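Local atomic coordinates of aminotransferase (Neisseria meningitidis Z2491, PDB entry 3JTX), a protein that probably catalyses the pyridoxal phosphate-dependent transfer of amino groups, as a class I and II aminotransferase whose cofactor is held on a lysine. Residues Cys75-Arg81 with Trp290-Gln294; Arg82-Val88 with Lys219-Gln225; Leu5-Leu9 with Glu134-Leu139; Ile119-Ile123 with Gly141-His145. All coordinates share one frame. Numbering follows the deposited sequence.

Interaction 1. Residues Cys75-Arg81 with Trp290-Gln294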
loop_
_atom_site.group_PDB
_atom_site.type_symbol
_atom_site.label_atom_id
_atom_site.label_comp_id
_atom_site.label_asym_id
_atom_site.label_seq_id
_atom_site.Cartn_x
_atom_site.Cartn_y
_atom_site.Cartn_z
ATOM N N CYS A 75 -7.054 17.122 -8.262
ATOM C CA CYS A 75 -7.634 17.092 -6.925
ATOM C C CYS A 75 -7.910 18.501 -6.406
ATOM O O CYS A 75 -8.989 18.754 -5.862
ATOM C CB CYS A 75 -6.740 16.328 -5.958
ATOM S SG CYS A 75 -6.558 14.601 -6.409
ATOM N N ALA A 76 -6.942 19.398 -6.571
ATOM C CA ALA A 76 -7.088 20.814 -6.168
ATOM C C ALA A 76 -8.252 21.487 -6.895
ATOM O O ALA A 76 -9.047 22.220 -6.287
ATOM C CB ALA A 76 -5.801 21.571 -6.411
ATOM N N ASN A 77 -8.351 21.240 -8.202
ATOM C CA ASN A 77 -9.435 21.782 -9.009
ATOM C C ASN A 77 -10.799 21.251 -8.571
ATOM O O ASN A 77 -11.755 22.015 -8.471
ATOM C CB ASN A 77 -9.227 21.474 -10.488
ATOM C CG ASN A 77 -8.044 22.219 -11.091
ATOM O OD1 ASN A 77 -7.562 23.202 -10.531
ATOM N ND2 ASN A 77 -7.562 21.735 -12.234
ATOM N N TRP A 78 -10.880 19.945 -8.316
ATOM C CA TRP A 78 -12.100 19.331 -7.796
ATOM C C TRP A 78 -12.553 19.950 -6.464
ATOM O O TRP A 78 -13.735 20.272 -6.293
ATOM C CB TRP A 78 -11.941 17.815 -7.614
ATOM C CG TRP A 78 -13.189 17.202 -7.063
ATOM C CD1 TRP A 78 -14.341 16.919 -7.751
ATOM C CD2 TRP A 78 -13.436 16.839 -5.701
ATOM N NE1 TRP A 78 -15.277 16.392 -6.902
ATOM C CE2 TRP A 78 -14.749 16.330 -5.638
ATOM C CE3 TRP A 78 -12.674 16.886 -4.537
ATOM C CZ2 TRP A 78 -15.322 15.876 -4.443
ATOM C CZ3 TRP A 78 -13.234 16.422 -3.351
ATOM C CH2 TRP A 78 -14.547 15.927 -3.315
ATOM N N LEU A 79 -11.610 20.129 -5.540
ATOM C CA LEU A 79 -11.901 20.743 -4.235
ATOM C C LEU A 79 -12.487 22.158 -4.379
ATOM O O LEU A 79 -13.396 22.538 -3.645
ATOM C CB LEU A 79 -10.632 20.814 -3.368
ATOM C CG LEU A 79 -10.111 19.492 -2.777
ATOM C CD1 LEU A 79 -8.691 19.670 -2.272
ATOM C CD2 LEU A 79 -11.010 18.955 -1.644
ATOM N N LYS A 80 -11.924 22.942 -5.292
ATOM C CA LYS A 80 -12.404 24.304 -5.527
ATOM C C LYS A 80 -13.831 24.307 -6.065
ATOM O O LYS A 80 -14.649 25.150 -5.655
ATOM C CB LYS A 80 -11.488 25.059 -6.494
ATOM C CG LYS A 80 -11.766 26.556 -6.489
ATOM C CD LYS A 80 -10.728 27.368 -7.267
ATOM C CE LYS A 80 -11.098 28.848 -7.226
ATOM N NZ LYS A 80 -10.308 29.649 -8.209
ATOM N N ARG A 81 -14.121 23.385 -6.986
ATOM C CA ARG A 81 -15.476 23.238 -7.524
ATOM C C ARG A 81 -16.454 22.762 -6.464
ATOM O O ARG A 81 -17.587 23.229 -6.399
ATOM C CB ARG A 81 -15.493 22.250 -8.691
ATOM C CG ARG A 81 -14.823 22.773 -9.967
ATOM C CD ARG A 81 -15.244 21.973 -11.207
ATOM N NE ARG A 81 -15.160 20.523 -11.036
ATOM C CZ ARG A 81 -14.038 19.810 -11.125
ATOM N NH1 ARG A 81 -12.877 20.410 -11.379
ATOM N NH2 ARG A 81 -14.074 18.493 -10.965
ATOM N N TRP A 290 -11.753 12.572 -11.330
ATOM C CA TRP A 290 -11.932 13.816 -10.596
ATOM C C TRP A 290 -12.386 14.964 -11.499
ATOM O O TRP A 290 -13.134 15.829 -11.046
ATOM C CB TRP A 290 -10.671 14.210 -9.811
ATOM C CG TRP A 290 -10.329 13.294 -8.649
ATOM C CD1 TRP A 290 -9.246 12.487 -8.548
ATOM C CD2 TRP A 290 -11.091 13.089 -7.445
ATOM N NE1 TRP A 290 -9.271 11.795 -7.361
ATOM C CE2 TRP A 290 -10.394 12.147 -6.667
ATOM C CE3 TRP A 290 -12.292 13.606 -6.958
ATOM C CZ2 TRP A 290 -10.853 11.708 -5.430
ATOM C CZ3 TRP A 290 -12.745 13.172 -5.712
ATOM C CH2 TRP A 290 -12.019 12.236 -4.963
ATOM N N ASP A 291 -11.946 14.966 -12.759
ATOM C CA ASP A 291 -12.315 16.000 -13.730
ATOM C C ASP A 291 -13.769 15.914 -14.205
ATOM O O ASP A 291 -14.324 16.912 -14.645
ATOM C CB ASP A 291 -11.406 15.940 -14.988
ATOM C CG ASP A 291 -10.045 16.588 -14.782
ATOM O OD1 ASP A 291 -9.801 17.252 -13.750
ATOM O OD2 ASP A 291 -9.191 16.434 -15.671
ATOM N N ASP A 292 -14.368 14.731 -14.171
ATOM C CA ASP A 292 -15.723 14.539 -14.689
ATOM C C ASP A 292 -16.766 14.511 -13.579
ATOM O O ASP A 292 -16.593 13.821 -12.572
ATOM C CB ASP A 292 -15.823 13.232 -15.450
ATOM C CG ASP A 292 -17.182 13.041 -16.080
ATOM O OD1 ASP A 292 -17.536 13.876 -16.921
ATOM O OD2 ASP A 292 -17.908 12.089 -15.721
ATOM N N GLU A 293 -17.861 15.240 -13.776
ATOM C CA GLU A 293 -18.977 15.189 -12.842
ATOM C C GLU A 293 -20.210 14.465 -13.385
ATOM O O GLU A 293 -21.077 14.090 -12.595
ATOM C CB GLU A 293 -19.362 16.584 -12.358
ATOM C CG GLU A 293 -18.300 17.277 -11.533
ATOM C CD GLU A 293 -17.893 16.523 -10.263
ATOM O OE1 GLU A 293 -18.743 15.890 -9.602
ATOM O OE2 GLU A 293 -16.698 16.587 -9.914
ATOM N N GLN A 294 -20.303 14.252 -14.704
ATOM C CA GLN A 294 -21.522 13.648 -15.241
ATOM C C GLN A 294 -21.758 12.279 -14.630
ATOM O O GLN A 294 -22.871 11.965 -14.204
ATOM C CB GLN A 294 -21.516 13.561 -16.773
ATOM C CG GLN A 294 -22.888 13.210 -17.360
ATOM C CD GLN A 294 -23.988 14.201 -16.934
ATOM O OE1 GLN A 294 -23.865 15.410 -17.160
ATOM N NE2 GLN A 294 -25.049 13.688 -16.286
HETATM O O HOH W 1 -7.810 19.246 -13.687
HETATM O O HOH W 2 -17.937 15.103 -7.232
HETATM O O HOH W 3 -10.699 18.289 -11.354
#

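Interaction 2. Residues Arg82-Val88 with Lys219-Gln225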
loop_
_atom_site.group_PDB
_atom_site.type_symbol
_atom_site.label_atom_id
_atom_site.label_comp_id
_atom_site.label_asym_id
_atom_site.label_seq_id
_atom_site.Cartn_x
_atom_site.Cartn_y
_atom_site.Cartn_z
ATOM N N ARG A 82 -16.018 21.815 -5.645
ATOM C CA ARG A 82 -16.912 21.107 -4.748
ATOM C C ARG A 82 -17.227 21.897 -3.477
ATOM O O ARG A 82 -18.354 21.803 -2.956
ATOM C CB ARG A 82 -16.299 19.738 -4.382
ATOM C CG ARG A 82 -17.020 18.984 -3.262
ATOM C CD ARG A 82 -18.461 18.622 -3.622
ATOM N NE ARG A 82 -19.072 17.849 -2.550
ATOM C CZ ARG A 82 -19.546 18.362 -1.418
ATOM N NH1 ARG A 82 -19.554 19.674 -1.226
ATOM N NH2 ARG A 82 -20.058 17.558 -0.492
ATOM N N TYR A 83 -16.243 22.663 -2.994
ATOM C CA TYR A 83 -16.359 23.408 -1.739
ATOM C C TYR A 83 -16.329 24.925 -1.961
ATOM O O TYR A 83 -15.642 25.671 -1.247
ATOM C CB TYR A 83 -15.285 22.929 -0.747
ATOM C CG TYR A 83 -15.449 21.455 -0.439
ATOM C CD1 TYR A 83 -16.517 20.992 0.334
ATOM C CD2 TYR A 83 -14.578 20.512 -0.968
ATOM C CE1 TYR A 83 -16.682 19.627 0.601
ATOM C CE2 TYR A 83 -14.735 19.166 -0.711
ATOM C CZ TYR A 83 -15.788 18.721 0.072
ATOM O OH TYR A 83 -15.925 17.364 0.280
ATOM N N ASP A 84 -17.080 25.356 -2.979
ATOM C CA ASP A 84 -17.412 26.750 -3.201
ATOM C C ASP A 84 -16.200 27.677 -3.152
ATOM O O ASP A 84 -16.204 28.672 -2.435
ATOM C CB ASP A 84 -18.469 27.188 -2.182
ATOM C CG ASP A 84 -19.149 28.488 -2.574
ATOM O OD1 ASP A 84 -19.242 28.775 -3.790
ATOM O OD2 ASP A 84 -19.568 29.230 -1.665
ATOM N N GLY A 85 -15.169 27.335 -3.923
ATOM C CA GLY A 85 -13.972 28.165 -4.056
ATOM C C GLY A 85 -12.805 27.851 -3.139
ATOM O O GLY A 85 -11.788 28.528 -3.191
ATOM N N LEU A 86 -12.932 26.811 -2.315
ATOM C CA LEU A 86 -11.834 26.355 -1.470
ATOM C C LEU A 86 -10.550 26.229 -2.287
ATOM O O LEU A 86 -10.529 25.527 -3.291
ATOM C CB LEU A 86 -12.174 24.993 -0.847
ATOM C CG LEU A 86 -11.235 24.482 0.255
ATOM C CD1 LEU A 86 -11.405 25.301 1.542
ATOM C CD2 LEU A 86 -11.512 23.030 0.503
ATOM N N THR A 87 -9.501 26.931 -1.853
ATOM C CA THR A 87 -8.210 26.921 -2.528
ATOM C C THR A 87 -7.189 26.125 -1.706
ATOM O O THR A 87 -6.803 26.528 -0.603
ATOM C CB THR A 87 -7.682 28.342 -2.765
ATOM O OG1 THR A 87 -7.556 29.023 -1.511
ATOM C CG2 THR A 87 -8.639 29.119 -3.670
ATOM N N VAL A 88 -6.768 24.993 -2.266
ATOM C CA VAL A 88 -5.831 24.069 -1.641
ATOM C C VAL A 88 -4.659 23.906 -2.612
ATOM O O VAL A 88 -4.858 23.690 -3.804
ATOM C CB VAL A 88 -6.533 22.705 -1.375
ATOM C CG1 VAL A 88 -5.552 21.631 -0.877
ATOM C CG2 VAL A 88 -7.695 22.890 -0.393
ATOM N N LYS A 219 -25.388 19.484 -0.353
ATOM C CA LYS A 219 -24.018 18.978 -0.358
ATOM C C LYS A 219 -23.436 18.953 1.055
ATOM O O LYS A 219 -23.518 19.952 1.762
ATOM C CB LYS A 219 -23.134 19.848 -1.265
ATOM C CG LYS A 219 -23.662 20.023 -2.668
ATOM C CD LYS A 219 -22.615 20.457 -3.670
ATOM C CE LYS A 219 -21.965 21.770 -3.326
ATOM N NZ LYS A 219 -21.334 22.398 -4.534
ATOM N N PRO A 220 -22.866 17.808 1.484
ATOM C CA PRO A 220 -22.282 17.783 2.823
ATOM C C PRO A 220 -21.101 18.738 2.991
ATOM O O PRO A 220 -20.209 18.808 2.135
ATOM C CB PRO A 220 -21.782 16.339 2.975
ATOM C CG PRO A 220 -22.615 15.535 2.019
ATOM C CD PRO A 220 -23.042 16.457 0.916
ATOM N N LEU A 221 -21.118 19.449 4.108
ATOM C CA LEU A 221 -19.990 20.224 4.576
ATOM C C LEU A 221 -18.787 19.298 4.793
ATOM O O LEU A 221 -18.929 18.176 5.314
ATOM C CB LEU A 221 -20.380 20.910 5.894
ATOM C CG LEU A 221 -19.370 21.757 6.682
ATOM C CD1 LEU A 221 -18.910 23.005 5.899
ATOM C CD2 LEU A 221 -19.994 22.174 8.041
ATOM N N GLY A 222 -17.610 19.760 4.372
ATOM C CA GLY A 222 -16.362 19.038 4.592
ATOM C C GLY A 222 -15.496 19.757 5.627
ATOM O O GLY A 222 -15.720 20.931 5.948
ATOM N N CYS A 223 -14.534 19.025 6.169
ATOM C CA CYS A 223 -13.639 19.540 7.216
ATOM C C CYS A 223 -12.914 20.814 6.776
ATOM O O CYS A 223 -12.899 21.818 7.486
ATOM C CB CYS A 223 -12.619 18.461 7.597
ATOM S SG CYS A 223 -11.322 18.985 8.764
ATOM N N LEU A 224 -12.307 20.778 5.590
ATOM C CA LEU A 224 -11.522 21.943 5.123
ATOM C C LEU A 224 -12.410 23.159 4.861
ATOM O O LEU A 224 -12.045 24.282 5.183
ATOM C CB LEU A 224 -10.675 21.589 3.886
ATOM C CG LEU A 224 -9.624 20.482 4.060
ATOM C CD1 LEU A 224 -8.696 20.381 2.837
ATOM C CD2 LEU A 224 -8.797 20.696 5.346
ATOM N N GLN A 225 -13.606 22.918 4.340
ATOM C CA GLN A 225 -14.588 23.978 4.142
ATOM C C GLN A 225 -15.079 24.557 5.480
ATOM O O GLN A 225 -15.285 25.752 5.598
ATOM C CB GLN A 225 -15.782 23.425 3.341
ATOM C CG GLN A 225 -16.920 24.420 3.125
ATOM C CD GLN A 225 -18.010 23.860 2.233
ATOM O OE1 GLN A 225 -18.397 22.700 2.368
ATOM N NE2 GLN A 225 -18.502 24.689 1.299
HETATM O O HOH W 4 -20.425 21.637 0.713
HETATM O O HOH W 5 -19.412 24.265 -4.331
HETATM O O HOH W 6 -20.059 23.603 -1.290
HETATM O O HOH W 7 -17.742 16.883 2.145
#

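Interaction 3. Residues Leu5-Leu9 with Glu134-Leu139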
loop_
_atom_site.group_PDB
_atom_site.type_symbol
_atom_site.label_atom_id
_atom_site.label_comp_id
_atom_site.label_asym_id
_atom_site.label_seq_id
_atom_site.Cartn_x
_atom_site.Cartn_y
_atom_site.Cartn_z
ATOM N N LEU A 5 -3.428 -10.071 18.929
ATOM C CA LEU A 5 -4.253 -8.924 18.525
ATOM C C LEU A 5 -4.865 -9.146 17.136
ATOM O O LEU A 5 -6.063 -8.935 16.921
ATOM C CB LEU A 5 -3.416 -7.633 18.538
ATOM C CG LEU A 5 -4.113 -6.364 18.016
ATOM C CD1 LEU A 5 -5.373 -6.072 18.822
ATOM C CD2 LEU A 5 -3.153 -5.164 18.033
ATOM N N LEU A 6 -4.036 -9.598 16.194
ATOM C CA LEU A 6 -4.502 -9.876 14.834
ATOM C C LEU A 6 -5.581 -10.972 14.817
ATOM O O LEU A 6 -6.509 -10.911 14.016
ATOM C CB LEU A 6 -3.321 -10.289 13.944
ATOM C CG LEU A 6 -2.383 -9.129 13.578
ATOM C CD1 LEU A 6 -1.076 -9.627 12.941
ATOM C CD2 LEU A 6 -3.114 -8.140 12.661
ATOM N N LYS A 7 -5.454 -11.964 15.703
ATOM C CA LYS A 7 -6.462 -13.027 15.810
ATOM C C LYS A 7 -7.780 -12.461 16.340
ATOM O O LYS A 7 -8.851 -12.933 15.987
ATOM C CB LYS A 7 -5.979 -14.171 16.718
ATOM C CG LYS A 7 -4.896 -15.037 16.079
ATOM C CD LYS A 7 -4.333 -16.110 17.020
ATOM C CE LYS A 7 -5.105 -17.432 16.964
ATOM N NZ LYS A 7 -4.287 -18.596 17.541
ATOM N N GLN A 8 -7.676 -11.451 17.192
ATOM C CA GLN A 8 -8.826 -10.862 17.854
ATOM C C GLN A 8 -9.618 -9.920 16.949
ATOM O O GLN A 8 -10.846 -9.946 16.935
ATOM C CB GLN A 8 -8.345 -10.126 19.088
ATOM C CG GLN A 8 -9.443 -9.584 19.963
ATOM C CD GLN A 8 -9.462 -8.074 19.971
ATOM O OE1 GLN A 8 -8.542 -7.408 20.512
ATOM N NE2 GLN A 8 -10.508 -7.516 19.384
ATOM N N LEU A 9 -8.909 -9.098 16.197
ATOM C CA LEU A 9 -9.551 -8.091 15.345
ATOM C C LEU A 9 -10.435 -8.700 14.234
ATOM O O LEU A 9 -10.056 -9.698 13.596
ATOM C CB LEU A 9 -8.475 -7.161 14.764
ATOM C CG LEU A 9 -7.767 -6.245 15.778
ATOM C CD1 LEU A 9 -6.563 -5.599 15.121
ATOM C CD2 LEU A 9 -8.710 -5.172 16.353
ATOM N N GLU A 134 -10.188 1.400 14.617
ATOM C CA GLU A 134 -9.806 0.551 15.739
ATOM C C GLU A 134 -8.525 -0.227 15.442
ATOM O O GLU A 134 -7.590 -0.226 16.232
ATOM C CB GLU A 134 -10.930 -0.428 16.051
ATOM C CG GLU A 134 -10.577 -1.389 17.175
ATOM C CD GLU A 134 -11.568 -2.540 17.306
ATOM O OE1 GLU A 134 -12.000 -3.131 16.280
ATOM O OE2 GLU A 134 -11.882 -2.863 18.458
ATOM N N GLY A 135 -8.486 -0.903 14.297
ATOM C CA GLY A 135 -7.317 -1.700 13.945
ATOM C C GLY A 135 -6.040 -0.888 13.856
ATOM O O GLY A 135 -4.994 -1.306 14.351
ATOM N N ALA A 136 -6.119 0.269 13.208
ATOM C CA ALA A 136 -4.946 1.114 12.984
ATOM C C ALA A 136 -4.369 1.577 14.314
ATOM O O ALA A 136 -3.155 1.539 14.531
ATOM C CB ALA A 136 -5.324 2.329 12.094
ATOM N N THR A 137 -5.258 2.003 15.213
ATOM C CA THR A 137 -4.869 2.467 16.529
ATOM C C THR A 137 -4.197 1.359 17.330
ATOM O O THR A 137 -3.083 1.547 17.816
ATOM C CB THR A 137 -6.089 3.033 17.286
ATOM O OG1 THR A 137 -6.627 4.141 16.536
ATOM C CG2 THR A 137 -5.692 3.472 18.719
ATOM N N LEU A 138 -4.851 0.199 17.425
ATOM C CA LEU A 138 -4.338 -0.909 18.250
ATOM C C LEU A 138 -3.042 -1.483 17.672
ATOM O O LEU A 138 -2.070 -1.693 18.405
ATOM C CB LEU A 138 -5.414 -1.991 18.447
ATOM C CG LEU A 138 -6.624 -1.557 19.300
ATOM C CD1 LEU A 138 -7.663 -2.671 19.454
ATOM C CD2 LEU A 138 -6.202 -1.031 20.686
ATOM N N LEU A 139 -2.998 -1.699 16.362
ATOM C CA LEU A 139 -1.763 -2.176 15.739
ATOM C C LEU A 139 -0.630 -1.153 15.848
ATOM O O LEU A 139 0.525 -1.544 15.886
ATOM C CB LEU A 139 -1.974 -2.610 14.289
ATOM C CG LEU A 139 -2.800 -3.890 14.150
ATOM C CD1 LEU A 139 -3.363 -4.008 12.734
ATOM C CD2 LEU A 139 -1.965 -5.127 14.545
#

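Interaction 4. Residues Ile119-Ile123 with Gly141-His145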
loop_
_atom_site.group_PDB
_atom_site.type_symbol
_atom_site.label_atom_id
_atom_site.label_comp_id
_atom_site.label_asym_id
_atom_site.label_seq_id
_atom_site.Cartn_x
_atom_site.Cartn_y
_atom_site.Cartn_z
ATOM N N ILE A 119 4.122 6.756 28.511
ATOM C CA ILE A 119 2.704 7.142 28.528
ATOM C C ILE A 119 1.990 6.666 27.250
ATOM O O ILE A 119 2.409 7.003 26.132
ATOM C CB ILE A 119 2.548 8.680 28.749
ATOM C CG1 ILE A 119 1.091 9.036 29.083
ATOM C CG2 ILE A 119 3.078 9.474 27.543
ATOM C CD1 ILE A 119 0.609 8.479 30.444
ATOM N N LYS A 120 0.930 5.872 27.403
ATOM C CA LYS A 120 0.267 5.269 26.233
ATOM C C LYS A 120 -0.591 6.295 25.479
ATOM O O LYS A 120 -1.518 6.874 26.053
ATOM C CB LYS A 120 -0.581 4.067 26.642
ATOM C CG LYS A 120 -0.874 3.123 25.487
ATOM C CD LYS A 120 -1.321 1.764 26.001
ATOM C CE LYS A 120 -1.621 0.806 24.874
ATOM N NZ LYS A 120 -1.913 -0.566 25.406
ATOM N N PRO A 121 -0.280 6.527 24.195
ATOM C CA PRO A 121 -1.029 7.538 23.455
ATOM C C PRO A 121 -2.436 7.070 23.118
ATOM O O PRO A 121 -2.659 5.875 22.909
ATOM C CB PRO A 121 -0.188 7.735 22.192
ATOM C CG PRO A 121 0.462 6.409 21.975
ATOM C CD PRO A 121 0.683 5.815 23.333
ATOM N N ALA A 122 -3.368 8.021 23.062
ATOM C CA ALA A 122 -4.763 7.752 22.795
ATOM C C ALA A 122 -5.200 8.287 21.424
ATOM O O ALA A 122 -4.688 9.305 20.927
ATOM C CB ALA A 122 -5.633 8.361 23.891
ATOM N N ILE A 123 -6.148 7.592 20.823
ATOM C CA ILE A 123 -6.883 8.107 19.659
ATOM C C ILE A 123 -8.361 8.027 19.984
ATOM O O ILE A 123 -8.805 7.074 20.652
ATOM C CB ILE A 123 -6.542 7.308 18.386
ATOM C CG1 ILE A 123 -5.123 7.686 17.932
ATOM C CG2 ILE A 123 -7.570 7.541 17.287
ATOM C CD1 ILE A 123 -4.656 6.975 16.687
ATOM N N GLY A 141 -0.026 0.546 18.554
ATOM C CA GLY A 141 0.333 0.644 19.973
ATOM C C GLY A 141 -0.408 1.732 20.733
ATOM O O GLY A 141 -0.024 2.081 21.844
ATOM N N GLY A 142 -1.479 2.258 20.146
ATOM C CA GLY A 142 -2.285 3.282 20.796
ATOM C C GLY A 142 -3.466 2.677 21.515
ATOM O O GLY A 142 -3.785 1.502 21.344
ATOM N N GLU A 143 -4.118 3.502 22.323
ATOM C CA GLU A 143 -5.299 3.133 23.067
ATOM C C GLU A 143 -6.485 3.780 22.353
ATOM O O GLU A 143 -6.457 4.992 22.090
ATOM C CB GLU A 143 -5.136 3.712 24.466
ATOM C CG GLU A 143 -5.940 3.107 25.530
ATOM C CD GLU A 143 -5.553 3.674 26.882
ATOM O OE1 GLU A 143 -5.842 4.861 27.135
ATOM O OE2 GLU A 143 -4.938 2.935 27.673
ATOM N N ILE A 144 -7.512 3.000 22.010
ATOM C CA ILE A 144 -8.681 3.568 21.331
ATOM C C ILE A 144 -9.770 3.950 22.336
ATOM O O ILE A 144 -10.084 3.183 23.253
ATOM C CB ILE A 144 -9.242 2.657 20.207
ATOM C CG1 ILE A 144 -10.352 3.410 19.449
ATOM C CG2 ILE A 144 -9.744 1.309 20.773
ATOM C CD1 ILE A 144 -10.486 3.060 17.991
ATOM N N HIS A 145 -10.306 5.161 22.174
ATOM C CA HIS A 145 -11.347 5.680 23.026
ATOM C C HIS A 145 -12.508 6.133 22.161
ATOM O O HIS A 145 -12.308 6.540 21.020
ATOM C CB HIS A 145 -10.806 6.809 23.899
ATOM C CG HIS A 145 -9.832 6.339 24.934
ATOM N ND1 HIS A 145 -10.193 6.108 26.244
ATOM C CD2 HIS A 145 -8.519 6.027 24.847
ATOM C CE1 HIS A 145 -9.140 5.694 26.925
ATOM N NE2 HIS A 145 -8.110 5.635 26.100
#

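Interaction 1. Residues Cys75-Arg81 with Trp290-Gln294
Two turns of helix 69-82 face the C-terminal end of helix 280-291 and the loop after it, with W78 CA and W290 CA 6.2 Å apart. Two indoles meet edge-to-face: the edge of W290 approaches the face of W78, six-membered ring centroids 4.8 Å apart and planes at 54°. Buried and largely apolar, indoles fill this space well, W78 CD2 lying 3.7 Å from W290 CE3. C75 SG lies over the face of the W290 indole, 4.3 Å from its five-membered ring centroid, a Cys sulfur-aromatic contact. R81 NH2 reaches W290 O, left without a helical partner at the helix end, in a weak 2.8 Å hydrogen bond, and E293 OE2 in a long 3.4 Å salt bridge; R246 is the stronger partner of E293. Waters join N77 ND2 and R81 NH1 to D291 OD1. The tryptophan pair joins both helices against F256 of strand 255-259, and R246 follows K245, the pyridoxal phosphate lysine, so the contact borders the cofactor loop of the aminotransferase fold.

Interaction 2. Residues Arg82-Val88 with Lys219-Gln225
R82, the last residue of helix 69-82, sends its side chain to K219 and P220: R82 NH2 donates to P220 O at 2.9 Å, while K219 CB lies over one face of the guanidinium, 3.6 Å from R82 NH1. Arginine suits the spot because its several donors can also serve E212, its salt-bridge partner, and water 4, which passes on to Q225 OE1. R82 O takes a weak bond of 3.4 Å from K219 NZ. Y83 leaves the helical conformation and opens a type I' turn closed by L86 N to Y83 O at 3.1 Å. Its ring edge meets Q225 OE1, 3.3 Å from Y83 CD1, and its ring crowds G222 so closely that a CB there would clash with Y83 CE1. D84 and G85 form the corner with positive phi, and at G85 a side chain would strike the preceding carbonyl. L86 and V88 turn inward onto L224, with L86 CD2 3.8 Å from L224 CB and V88 CG2 4.2 Å from L224 CD1. The loop leads from helix 69-82 toward strand 94-97 while resting on the start of helix 223-229, whose N-cap is G222; A228 there also touches L86.

Interaction 3. Residues Leu5-Leu9 with Glu134-Leu139
This is a mainly apolar packing, chiefly of leucines, between the N-terminal helix 2-8, with the residue that follows it, and helix 131-139; no hydrogen bond crosses it. L5 and L9, one turn apart, both point toward the second helix. L5 CD2 touches L139 CD2 at 3.7 Å and lies 3.9 Å from L138 CB, and L6 CD2 also meets L139 CD2 at 3.7 Å. L9, just past the helix end, reaches further back: its CD1 packs on G135 CA at 4.1 Å and is 4.2 Å from L139 CG, and its CD2 is 4.1 Å from L138 CD1. Branched, flexible leucine suits such a surface, since its two methyls can fill uneven gaps. E134 OE1 lies 3.9 Å from L9 CD2 at the border, and its OE2 forms a salt bridge with R361. Y273 of the second subunit packs on L9 and L139, and N266 of that subunit on L6. The arrangement is a helix-on-helix leucine packing at the dimer interface, in keeping with class I and II aminotransferases, whose N-terminal segments commonly meet the partner subunit.

Interaction 4. Residues Ile119-Ile123 with Gly141-His145
Two successive glycines lead into the second strand of this parallel pair, and the first, G141, has positive phi as it ends helix 131-139 in a Schellman motif; glycine adopts that conformation without strain. At G142 the neighbouring backbone leaves little room, with P121 O 3.4 Å from G142 CA. The strands join by a regular parallel ladder: E143 N donates to P121 O at 2.8 Å, I123 N to E143 O at 2.9 Å and H145 N to I123 O at 2.9 Å. A122 pairs with E143, their side chains on one face, and I123 with I144, theirs on the other. Small A122 leaves space for the imidazole, its CB 3.8 Å from H145 CD2, and H145 NE2 bonds E143 OE1 at 2.6 Å; that carboxylate also pairs with R168. K120 lays its chain over the turn, CE 3.7 Å from G141 O, as suits an exposed lysine. The contact pairs the first residues of both strands of a beta-alpha-beta unit: helix 131-139 covers I123 and I144 through T137, helix 163-167 meets A122 and H145 through V165, strand 169-175 flanks strand 122-127, and strand 143-148 forms the sheet's edge within the chain.

The four contacts form two pairs. Interaction 1 uses helix 69-82, and interaction 2 its last residue and the loop that follows; K80 O probably bonds G85 N at 2.8 Å. Interaction 3 uses helix 131-139, the crossover between the strands paired in interaction 4, and T137 O probably bonds G142 N at 2.9 Å. The centres of interactions 1 and 3 are about 35 Å apart, on opposite sides of the chain's centre. Interaction 2 is the most buried, mixing arginine, backbone carbonyls and water with leucine packing. Interaction 1 combines a buried aromatic pair with an exposed charged border. Interaction 3 relies on leucines beside the second subunit, interaction 4 on backbone hydrogen bonds at a sheet edge.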